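Local coordinates for protein YCAC GENE product (Escherichia coli, PDB 1YAC) that acts as an octameric hydrolase of the isochorismatase-like family, whose natural substrate its structure alone does not reveal, at the interface of chains A and B. Coordinates in Å, arbitrary orientation; residue numbers count along the deposited sequence, not the author numbering. Chains: chain A/B, YCAC GENE product.

The interface of chains A and B. Residues chain A 125, 127-128; chain B 3-5.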
# COMPACT_ATOMS: atom_id res chain seq x y z
N SER A 125 -9.48 -0.36 32.16
CA SER A 125 -9.73 -0.63 33.58
C SER A 125 -8.92 0.34 34.43
O SER A 125 -9.44 0.92 35.39
CB SER A 125 -9.33 -2.07 33.92
OG SER A 125 -10.19 -3.03 33.30
N ILE A 127 -7.75 3.31 33.58
CA ILE A 127 -8.26 4.67 33.42
C ILE A 127 -9.44 4.84 34.38
O ILE A 127 -9.53 5.86 35.09
CB ILE A 127 -8.69 4.97 31.94
CG1 ILE A 127 -7.44 5.17 31.08
CG2 ILE A 127 -9.61 6.20 31.86
CD1 ILE A 127 -7.72 5.21 29.58
N GLU A 128 -10.32 3.84 34.44
CA GLU A 128 -11.47 3.93 35.35
C GLU A 128 -11.00 4.05 36.80
O GLU A 128 -11.62 4.73 37.61
CB GLU A 128 -12.39 2.72 35.22
CG GLU A 128 -13.53 2.73 36.23
CD GLU A 128 -14.50 1.58 36.06
OE1 GLU A 128 -14.72 1.12 34.92
OE2 GLU A 128 -15.08 1.15 37.08
N LYS B 3 -13.37 7.93 33.24
CA LYS B 3 -14.32 7.39 32.29
C LYS B 3 -14.46 5.92 32.68
O LYS B 3 -13.46 5.23 32.90
CB LYS B 3 -13.80 7.50 30.85
CG LYS B 3 -13.75 8.92 30.34
CD LYS B 3 -14.25 9.01 28.91
CE LYS B 3 -14.33 10.47 28.49
NZ LYS B 3 -14.86 10.63 27.10
N PRO B 4 -15.70 5.47 32.89
CA PRO B 4 -15.93 4.08 33.25
C PRO B 4 -15.62 3.21 32.05
O PRO B 4 -15.78 3.63 30.90
CB PRO B 4 -17.44 4.03 33.52
CG PRO B 4 -17.78 5.44 33.86
CD PRO B 4 -16.97 6.23 32.88
N TYR B 5 -15.16 1.99 32.32
CA TYR B 5 -14.88 1.03 31.26
C TYR B 5 -16.22 0.29 31.07
O TYR B 5 -16.61 -0.51 31.92
CB TYR B 5 -13.78 0.08 31.75
CG TYR B 5 -13.44 -1.13 30.89
CD1 TYR B 5 -13.85 -1.23 29.55
CD2 TYR B 5 -12.68 -2.16 31.42
CE1 TYR B 5 -13.49 -2.35 28.77
CE2 TYR B 5 -12.33 -3.27 30.67
CZ TYR B 5 -12.73 -3.36 29.35
OH TYR B 5 -12.35 -4.49 28.64
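A:Glu128 reaches across to B:Tyr5 and takes the backbone N-H of that residue on its carboxylate oxygen OE1, with 2.8 Å between B:Tyr5 N and A:Glu128 OE1. The bond is nearly straight, 175° at the hydrogen, but it comes to the anti side of OE1 and 27° out of the carboxylate plane. CG stands anti to the backbone N (chi1 175°) and the chain runs on extended, which carries the carboxylate away from the helix to the partner's main chain. An alanine here would probably leave the amide of B:Tyr5 without its acceptor and the N-terminal segment of chain B less firmly tied to the helix.

Van der Waals contacts flank this bond. The aliphatic part of A:Glu128 lies along the backbone of B:Lys3 and B:Pro4: CB is 3.6 Å from B:Lys3 O, and CG is 4.1 Å from B:Pro4 CA. A:Ile127 adds a looser touch through its CG2 branch, 4.1 Å from B:Lys3 O. B:Lys3 is poorly ordered, so the contacts to its carbonyl O are less certain.

On the other flank, the ring of B:Tyr5 presents its CD2–CE2 side to A:Ser125, whose hydroxyl OG sits 3.2 Å from B:Tyr5 CD2; this is a polar atom against ring carbons. The ring plane stands steeply to the carboxylate of A:Glu128.

The chain A residues all belong to the last turn of helix 115-128, while B:Lys3 to B:Tyr5 form an extended loop near the N-terminus, ahead of strand 13-18. The patch is one part of the interface between chains A and B in the octamer, on the three-layer alpha-beta-alpha sandwich.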